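Long-range contacts in putative immunoglobulin-blocking virulence protein (Mycoplasma mycoides subsp. capri, PDB 7ADK), which is probably a surface virulence factor that captures host antibodies and blocks their antigen binding, found here together with a partner lipoprotein: residues F586-G591 / N603-T607; S648-S654 / T685-S691; K719-I723 / K732-G736. One frame throughout, in Å; residues are numbered along the deposited sequence.

Contact 1. Residues F586-G591 / N603-T607; sequences FQGGHG and NSYPT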
loop_
_atom_site.group_PDB
_atom_site.type_symbol
_atom_site.label_atom_id
_atom_site.label_comp_id
_atom_site.label_asym_id
_atom_site.label_seq_id
_atom_site.Cartn_x
_atom_site.Cartn_y
_atom_site.Cartn_z
ATOM N N PHE A 586 -18.980 -13.050 -19.561
ATOM C CA PHE A 586 -17.976 -14.046 -19.945
ATOM C C PHE A 586 -16.892 -13.507 -20.888
ATOM O O PHE A 586 -15.981 -14.239 -21.260
ATOM C CB PHE A 586 -18.675 -15.302 -20.471
ATOM C CG PHE A 586 -19.531 -15.951 -19.413
ATOM C CD1 PHE A 586 -18.950 -16.460 -18.247
ATOM C CD2 PHE A 586 -20.922 -15.938 -19.528
ATOM C CE1 PHE A 586 -19.748 -16.985 -17.221
ATOM C CE2 PHE A 586 -21.724 -16.435 -18.498
ATOM C CZ PHE A 586 -21.143 -16.969 -17.344
ATOM N N GLN A 587 -16.944 -12.221 -21.229
ATOM C CA GLN A 587 -15.962 -11.559 -22.084
ATOM C C GLN A 587 -14.812 -10.898 -21.321
ATOM O O GLN A 587 -13.868 -10.409 -21.926
ATOM C CB GLN A 587 -16.672 -10.561 -22.997
ATOM C CG GLN A 587 -17.537 -11.310 -24.015
ATOM C CD GLN A 587 -18.628 -10.467 -24.640
ATOM O OE1 GLN A 587 -18.642 -9.252 -24.602
ATOM N NE2 GLN A 587 -19.581 -11.096 -25.269
ATOM N N GLY A 588 -14.838 -10.865 -19.996
ATOM C CA GLY A 588 -13.852 -10.118 -19.218
ATOM C C GLY A 588 -13.955 -8.601 -19.400
ATOM O O GLY A 588 -14.983 -8.084 -19.820
ATOM N N GLY A 589 -12.889 -7.869 -19.081
ATOM C CA GLY A 589 -12.866 -6.401 -19.043
ATOM C C GLY A 589 -12.785 -5.647 -20.378
ATOM O O GLY A 589 -12.879 -4.438 -20.380
ATOM N N HIS A 590 -12.598 -6.295 -21.513
ATOM C CA HIS A 590 -12.462 -5.645 -22.823
ATOM C C HIS A 590 -13.733 -5.696 -23.690
ATOM O O HIS A 590 -13.897 -4.872 -24.583
ATOM C CB HIS A 590 -11.230 -6.241 -23.505
ATOM C CG HIS A 590 -10.973 -5.839 -24.937
ATOM N ND1 HIS A 590 -9.983 -4.959 -25.362
ATOM C CD2 HIS A 590 -11.674 -6.262 -26.022
ATOM C CE1 HIS A 590 -10.089 -4.925 -26.700
ATOM N NE2 HIS A 590 -11.103 -5.684 -27.116
ATOM N N GLY A 591 -14.671 -6.604 -23.430
ATOM C CA GLY A 591 -15.959 -6.646 -24.124
ATOM C C GLY A 591 -15.950 -7.293 -25.522
ATOM O O GLY A 591 -15.070 -8.102 -25.821
ATOM N N ASN A 603 -13.756 -12.053 -29.922
ATOM C CA ASN A 603 -14.229 -11.458 -28.685
ATOM C C ASN A 603 -13.236 -11.638 -27.537
ATOM O O ASN A 603 -12.428 -12.563 -27.551
ATOM C CB ASN A 603 -15.591 -12.073 -28.370
ATOM C CG ASN A 603 -16.619 -11.649 -29.381
ATOM O OD1 ASN A 603 -17.300 -10.665 -29.195
ATOM N ND2 ASN A 603 -16.705 -12.278 -30.522
ATOM N N SER A 604 -13.316 -10.779 -26.523
ATOM C CA SER A 604 -12.530 -10.912 -25.300
ATOM C C SER A 604 -13.004 -12.069 -24.414
ATOM O O SER A 604 -14.115 -12.563 -24.552
ATOM C CB SER A 604 -12.528 -9.583 -24.562
ATOM O OG SER A 604 -11.818 -9.660 -23.357
ATOM N N TYR A 605 -12.132 -12.533 -23.524
ATOM C CA TYR A 605 -12.321 -13.631 -22.580
ATOM C C TYR A 605 -11.390 -13.403 -21.383
ATOM O O TYR A 605 -10.369 -12.751 -21.566
ATOM C CB TYR A 605 -12.015 -14.969 -23.282
ATOM C CG TYR A 605 -10.710 -15.044 -24.065
ATOM C CD1 TYR A 605 -10.650 -14.497 -25.355
ATOM C CD2 TYR A 605 -9.553 -15.616 -23.506
ATOM C CE1 TYR A 605 -9.444 -14.483 -26.070
ATOM C CE2 TYR A 605 -8.353 -15.635 -24.233
ATOM C CZ TYR A 605 -8.292 -15.064 -25.516
ATOM O OH TYR A 605 -7.143 -15.115 -26.233
ATOM N N PRO A 606 -11.650 -13.943 -20.182
ATOM C CA PRO A 606 -10.729 -13.849 -19.055
ATOM C C PRO A 606 -9.438 -14.629 -19.318
ATOM O O PRO A 606 -9.418 -15.857 -19.388
ATOM C CB PRO A 606 -11.495 -14.325 -17.829
ATOM C CG PRO A 606 -12.631 -15.131 -18.394
ATOM C CD PRO A 606 -12.887 -14.557 -19.774
ATOM N N THR A 607 -8.349 -13.888 -19.499
ATOM C CA THR A 607 -7.016 -14.360 -19.901
ATOM C C THR A 607 -6.159 -14.903 -18.747
ATOM O O THR A 607 -5.046 -15.356 -18.997
ATOM C CB THR A 607 -6.237 -13.269 -20.649
ATOM O OG1 THR A 607 -5.974 -12.158 -19.824
ATOM C CG2 THR A 607 -6.945 -12.780 -21.896
#
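S604 fills the bend made by residues 587-591 of the other segment, and its side chain is worth following outward. Its CB sits against two backbone oxygens, Q587 O and G591 O, and is also 3.7 Å from CD2 of H590, which it meets obliquely to the imidazole plane. With chi1 at 178°, OG swings to the far side from the residue's own N, and that turn points the hydroxyl at Q587 O. The hydroxyl donates to it, S604 OG to Q587 O 2.6 Å, arriving almost straight along the C=O axis. H590 CB lies beside the same hydroxyl, with CB to OG at 3.5 Å. The main chain of the serine adds a second bond, S604 N to G591 O at 3.3 Å, so one residue ties both ends of the bend. In return Q587 CA directs its hydrogen at S604 O, 3.2 Å between CA and O. G588 and G591 both have positive phi, which favours glycine and lets the chain curl round the serine. Further along, P606 meets the first segment through its ring carbon CD, 3.4 Å from F586 O. The amide of Q587 points elsewhere, its NE2 bonding to N581 O. Both segments belong to the long connection between helix 567-579 and strand 608-610. F586 and P606 share the same neighbours, V576 on that helix and Y517 on strand 516-517, while T607 pairs its backbone with T639, just ahead of strand 640-643.

Contact 2. Residues S648-S654 / T685-S691; sequences SYFEISS and TTSIRIS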
loop_
_atom_site.group_PDB
_atom_site.type_symbol
_atom_site.label_atom_id
_atom_site.label_comp_id
_atom_site.label_asym_id
_atom_site.label_seq_id
_atom_site.Cartn_x
_atom_site.Cartn_y
_atom_site.Cartn_z
ATOM N N SER A 648 9.843 -24.872 -1.095
ATOM C CA SER A 648 10.800 -23.991 -1.787
ATOM C C SER A 648 11.185 -24.459 -3.195
ATOM O O SER A 648 11.682 -23.675 -3.991
ATOM C CB SER A 648 12.065 -23.855 -0.948
ATOM O OG SER A 648 12.714 -25.107 -0.826
ATOM N N TYR A 649 10.956 -25.732 -3.504
ATOM C CA TYR A 649 11.149 -26.339 -4.807
ATOM C C TYR A 649 9.808 -26.528 -5.521
ATOM O O TYR A 649 8.822 -26.955 -4.931
ATOM C CB TYR A 649 11.930 -27.654 -4.656
ATOM C CG TYR A 649 11.341 -28.677 -3.703
ATOM C CD1 TYR A 649 11.713 -28.680 -2.348
ATOM C CD2 TYR A 649 10.431 -29.634 -4.171
ATOM C CE1 TYR A 649 11.170 -29.633 -1.469
ATOM C CE2 TYR A 649 9.890 -30.595 -3.295
ATOM C CZ TYR A 649 10.256 -30.594 -1.938
ATOM O OH TYR A 649 9.741 -31.526 -1.095
ATOM N N PHE A 650 9.749 -26.234 -6.813
ATOM C CA PHE A 650 8.626 -26.658 -7.638
ATOM C C PHE A 650 8.861 -28.098 -8.102
ATOM O O PHE A 650 9.593 -28.347 -9.053
ATOM C CB PHE A 650 8.427 -25.669 -8.792
ATOM C CG PHE A 650 7.356 -26.085 -9.776
ATOM C CD1 PHE A 650 6.035 -26.268 -9.338
ATOM C CD2 PHE A 650 7.683 -26.325 -11.118
ATOM C CE1 PHE A 650 5.052 -26.698 -10.240
ATOM C CE2 PHE A 650 6.703 -26.753 -12.018
ATOM C CZ PHE A 650 5.388 -26.940 -11.577
ATOM N N GLU A 651 8.265 -29.059 -7.410
ATOM C CA GLU A 651 8.329 -30.471 -7.771
ATOM C C GLU A 651 7.461 -30.740 -8.997
ATOM O O GLU A 651 6.278 -30.391 -9.028
ATOM C CB GLU A 651 7.937 -31.335 -6.559
ATOM C CG GLU A 651 8.378 -32.801 -6.638
ATOM C CD GLU A 651 7.484 -33.715 -7.477
ATOM O OE1 GLU A 651 6.291 -33.413 -7.690
ATOM O OE2 GLU A 651 7.967 -34.783 -7.903
ATOM N N ILE A 652 8.041 -31.337 -10.038
ATOM C CA ILE A 652 7.311 -31.753 -11.235
ATOM C C ILE A 652 7.848 -33.093 -11.756
ATOM O O ILE A 652 9.055 -33.308 -11.812
ATOM C CB ILE A 652 7.257 -30.599 -12.268
ATOM C CG1 ILE A 652 6.352 -30.939 -13.463
ATOM C CG2 ILE A 652 8.634 -30.168 -12.763
ATOM C CD1 ILE A 652 5.831 -29.720 -14.210
ATOM N N SER A 653 6.942 -33.995 -12.137
ATOM C CA SER A 653 7.266 -35.241 -12.836
ATOM C C SER A 653 7.888 -34.956 -14.216
ATOM O O SER A 653 7.891 -33.828 -14.705
ATOM C CB SER A 653 6.002 -36.107 -12.933
ATOM O OG SER A 653 6.266 -37.404 -13.416
ATOM N N SER A 654 8.299 -35.971 -14.967
ATOM C CA SER A 654 8.609 -35.828 -16.396
ATOM C C SER A 654 7.328 -35.866 -17.271
ATOM O O SER A 654 7.245 -36.598 -18.251
ATOM C CB SER A 654 9.688 -36.844 -16.783
ATOM O OG SER A 654 10.448 -36.377 -17.869
ATOM N N THR A 685 12.643 -19.907 -4.712
ATOM C CA THR A 685 14.040 -19.545 -4.981
ATOM C C THR A 685 14.988 -20.733 -4.801
ATOM O O THR A 685 16.186 -20.620 -5.059
ATOM C CB THR A 685 14.476 -18.343 -4.127
ATOM O OG1 THR A 685 14.400 -18.646 -2.753
ATOM C CG2 THR A 685 13.596 -17.115 -4.373
ATOM N N THR A 686 14.488 -21.904 -4.413
ATOM C CA THR A 686 15.122 -23.190 -4.754
ATOM C C THR A 686 14.570 -23.684 -6.107
ATOM O O THR A 686 13.683 -23.094 -6.719
ATOM C CB THR A 686 14.996 -24.187 -3.579
ATOM O OG1 THR A 686 15.747 -23.672 -2.508
ATOM C CG2 THR A 686 15.549 -25.598 -3.786
ATOM N N SER A 687 15.174 -24.725 -6.652
ATOM C CA SER A 687 15.015 -25.144 -8.035
ATOM C C SER A 687 13.621 -25.629 -8.441
ATOM O O SER A 687 12.788 -25.998 -7.621
ATOM C CB SER A 687 15.985 -26.309 -8.267
ATOM O OG SER A 687 17.258 -26.028 -7.725
ATOM N N ILE A 688 13.426 -25.789 -9.746
ATOM C CA ILE A 688 12.471 -26.776 -10.251
ATOM C C ILE A 688 13.074 -28.160 -9.984
ATOM O O ILE A 688 14.124 -28.493 -10.538
ATOM C CB ILE A 688 12.209 -26.568 -11.749
ATOM C CG1 ILE A 688 11.566 -25.190 -11.974
ATOM C CG2 ILE A 688 11.336 -27.700 -12.306
ATOM C CD1 ILE A 688 11.213 -24.915 -13.428
ATOM N N ARG A 689 12.436 -28.971 -9.144
ATOM C CA ARG A 689 12.832 -30.360 -8.900
ATOM C C ARG A 689 12.171 -31.242 -9.945
ATOM O O ARG A 689 10.954 -31.387 -9.949
ATOM C CB ARG A 689 12.471 -30.751 -7.461
ATOM C CG ARG A 689 12.653 -32.253 -7.169
ATOM C CD ARG A 689 12.284 -32.667 -5.741
ATOM N NE ARG A 689 13.167 -32.091 -4.709
ATOM C CZ ARG A 689 13.146 -32.413 -3.429
ATOM N NH1 ARG A 689 12.383 -33.350 -2.954
ATOM N NH2 ARG A 689 13.894 -31.791 -2.579
ATOM N N ILE A 690 12.974 -31.855 -10.801
ATOM C CA ILE A 690 12.515 -32.783 -11.828
ATOM C C ILE A 690 12.638 -34.197 -11.256
ATOM O O ILE A 690 13.738 -34.643 -10.921
ATOM C CB ILE A 690 13.325 -32.587 -13.127
ATOM C CG1 ILE A 690 13.117 -31.160 -13.677
ATOM C CG2 ILE A 690 12.927 -33.648 -14.166
ATOM C CD1 ILE A 690 13.918 -30.820 -14.929
ATOM N N SER A 691 11.516 -34.902 -11.121
ATOM C CA SER A 691 11.453 -36.285 -10.628
ATOM C C SER A 691 11.150 -37.296 -11.750
ATOM O O SER A 691 10.688 -36.932 -12.830
ATOM C CB SER A 691 10.466 -36.371 -9.457
ATOM O OG SER A 691 9.149 -36.119 -9.870
#
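Strands 650-652 and 688-690 run parallel, 24° apart, pairing F650 with I688, E651 with R689 and I652 with I690. Four backbone bonds zip them together, alternating in direction: F650 N to S687 O, R689 N to F650 O, I652 N to R689 O at 2.9 Å, and S691 N to I652 O at 3.0 Å. On the face that carries F650, I652, I688 and I690, the methyl CG2 of I688 meets two side chains of the other strand, 3.7 Å from I652 CG2 and 4.1 Å from F650 CD2. Helix 698-709 packs on the F650, I652 and I688 part of this face, Y707 touching all three, while I690 meets L730. No helix lies in the connection between the two segments; it passes instead through strand 676-679 of the five-stranded parallel sheet, consistent with two solenoid-like turns, 640-652 and 676-690, each giving one strand to either sheet. The other face is polar. R689 lays its guanidinium flat over the Y649 ring, planes 4° apart and R689 CZ 3.7 Å from the centroid of the Y649 ring, a cation-pi stack. Its chain runs extended and then bends at chi3, -66°, which brings the flat group over the ring; NH1 lies above Y649 CZ at 3.6 Å and NH2 above CE1. E651 does not reach the arginine with its carboxylate: only CG approaches, 4.0 Å from R689 CD. The carboxylate turns toward S691 instead, whose OG donates to E651 OE2 at 2.7 Å on the syn side, somewhat out of the carboxylate plane.

Contact 3. Residues K719-I723 / K732-G736; sequences KQIQI and KQLEG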
loop_
_atom_site.group_PDB
_atom_site.type_symbol
_atom_site.label_atom_id
_atom_site.label_comp_id
_atom_site.label_asym_id
_atom_site.label_seq_id
_atom_site.Cartn_x
_atom_site.Cartn_y
_atom_site.Cartn_z
ATOM N N LYS A 719 17.862 -22.235 -11.482
ATOM C CA LYS A 719 18.277 -23.467 -10.789
ATOM C C LYS A 719 17.371 -24.670 -11.067
ATOM O O LYS A 719 16.150 -24.619 -10.929
ATOM C CB LYS A 719 18.418 -23.214 -9.281
ATOM C CG LYS A 719 19.598 -22.281 -8.994
ATOM C CD LYS A 719 19.864 -22.053 -7.505
ATOM C CE LYS A 719 18.667 -21.406 -6.808
ATOM N NZ LYS A 719 19.007 -20.912 -5.451
ATOM N N GLN A 720 17.991 -25.794 -11.391
ATOM C CA GLN A 720 17.344 -27.083 -11.631
ATOM C C GLN A 720 17.782 -28.099 -10.572
ATOM O O GLN A 720 18.849 -27.979 -9.983
ATOM C CB GLN A 720 17.693 -27.578 -13.036
ATOM C CG GLN A 720 17.147 -26.701 -14.169
ATOM C CD GLN A 720 17.744 -27.074 -15.526
ATOM O OE1 GLN A 720 17.958 -28.229 -15.841
ATOM N NE2 GLN A 720 18.012 -26.128 -16.396
ATOM N N ILE A 721 16.964 -29.101 -10.287
ATOM C CA ILE A 721 17.322 -30.246 -9.439
ATOM C C ILE A 721 16.956 -31.523 -10.194
ATOM O O ILE A 721 15.830 -31.647 -10.659
ATOM C CB ILE A 721 16.641 -30.150 -8.051
ATOM C CG1 ILE A 721 17.533 -29.387 -7.057
ATOM C CG2 ILE A 721 16.285 -31.532 -7.494
ATOM C CD1 ILE A 721 16.821 -28.919 -5.780
ATOM N N GLN A 722 17.858 -32.498 -10.233
ATOM C CA GLN A 722 17.537 -33.857 -10.664
ATOM C C GLN A 722 17.766 -34.819 -9.499
ATOM O O GLN A 722 18.889 -34.951 -9.017
ATOM C CB GLN A 722 18.365 -34.188 -11.908
ATOM C CG GLN A 722 18.063 -35.577 -12.483
ATOM C CD GLN A 722 18.451 -35.750 -13.954
ATOM O OE1 GLN A 722 18.687 -34.812 -14.695
ATOM N NE2 GLN A 722 18.472 -36.964 -14.458
ATOM N N ILE A 723 16.701 -35.468 -9.009
ATOM C CA ILE A 723 16.799 -36.440 -7.904
ATOM C C ILE A 723 17.601 -37.678 -8.360
ATOM O O ILE A 723 17.670 -37.917 -9.565
ATOM C CB ILE A 723 15.411 -36.766 -7.299
ATOM C CG1 ILE A 723 14.581 -37.744 -8.139
ATOM C CG2 ILE A 723 14.637 -35.475 -6.994
ATOM C CD1 ILE A 723 13.272 -38.186 -7.469
ATOM N N LYS A 732 23.097 -28.494 -15.680
ATOM C CA LYS A 732 23.074 -27.252 -14.857
ATOM C C LYS A 732 22.629 -27.445 -13.387
ATOM O O LYS A 732 22.626 -26.487 -12.615
ATOM C CB LYS A 732 22.148 -26.218 -15.550
ATOM C CG LYS A 732 22.847 -24.992 -16.145
ATOM C CD LYS A 732 23.674 -25.227 -17.420
ATOM C CE LYS A 732 22.850 -25.765 -18.591
ATOM N NZ LYS A 732 23.592 -25.737 -19.870
ATOM N N GLN A 733 22.198 -28.642 -12.997
ATOM C CA GLN A 733 21.433 -28.916 -11.777
ATOM C C GLN A 733 22.251 -29.354 -10.549
ATOM O O GLN A 733 23.334 -29.928 -10.662
ATOM C CB GLN A 733 20.345 -29.963 -12.083
ATOM C CG GLN A 733 20.821 -31.363 -12.487
ATOM C CD GLN A 733 21.083 -31.518 -13.975
ATOM O OE1 GLN A 733 21.242 -30.565 -14.724
ATOM N NE2 GLN A 733 21.144 -32.726 -14.469
ATOM N N LEU A 734 21.653 -29.142 -9.374
ATOM C CA LEU A 734 22.021 -29.706 -8.074
ATOM C C LEU A 734 21.438 -31.128 -7.894
ATOM O O LEU A 734 20.397 -31.466 -8.452
ATOM C CB LEU A 734 21.526 -28.707 -7.003
ATOM C CG LEU A 734 21.681 -29.112 -5.527
ATOM C CD1 LEU A 734 23.148 -29.197 -5.107
ATOM C CD2 LEU A 734 20.963 -28.125 -4.612
ATOM N N GLU A 735 22.070 -31.951 -7.055
ATOM C CA GLU A 735 21.697 -33.351 -6.768
ATOM C C GLU A 735 20.472 -33.549 -5.840
ATOM O O GLU A 735 20.283 -34.607 -5.246
ATOM C CB GLU A 735 22.942 -34.117 -6.289
ATOM C CG GLU A 735 23.504 -33.647 -4.937
ATOM C CD GLU A 735 24.871 -34.290 -4.649
ATOM O OE1 GLU A 735 24.996 -35.530 -4.692
ATOM O OE2 GLU A 735 25.845 -33.564 -4.385
ATOM N N GLY A 736 19.599 -32.546 -5.738
ATOM C CA GLY A 736 18.283 -32.671 -5.098
ATOM C C GLY A 736 18.279 -32.853 -3.587
ATOM O O GLY A 736 17.593 -33.736 -3.086
#
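Q733 NE2 reaches across to within 3.2 Å of Q722 OE1 and is gripped by D728 OD1 and L730 O, both in the loop that joins the segments. The other end of that amide is held too, since K732 N donates to Q733 OE1 at 2.9 Å, so bonds at both ends favour this rotation of the amide. A bend at chi2, -87°, folds the Q733 chain over so that it lies alongside Q722, the two amide planes only 5° apart and Q733 CG 3.8 Å from Q722 CB. Q722 NE2 in turn bonds to E729 OE1. Nearer the main chain, CB of Q733 packs on CB of Q720 at 3.7 Å. Two backbone bonds straddle I721: L734 N donates to Q720 O at 3.1 Å, and Q722 N to L734 O at 3.3 Å. On the side chain of I721, CG2 meets G736 CA, and CG1 lies 4.1 Å from L734 CB. The segment 732-736 thus runs along one side of strand 720-722, whose other side is bonded to strand 688-690 through the backbone of I721 with I688 and I690.

Overall arrangement
Contacts 2 and 3 are built on one three-stranded parallel sheet, their centres about 8 Å apart, and share the seam where strand 688-690 meets strand 720-722. Contact 1 stands apart, its centre about 33 and 40 Å from theirs, nearer the middle of the chain. Contacts 1 and 2 are both partly buried. Contact 1 joins two irregular segments through a serine and backbone oxygens. Contact 2 pairs two strands, with an apolar face against helix 698-709 and a stacked cation on its polar face. Contact 3, at the surface, combines two backbone bonds at a single bridge with glutamine side chains lying alongside. T685 of contact 2 and K719 of contact 3 also bond to the neighbouring lipoprotein chain.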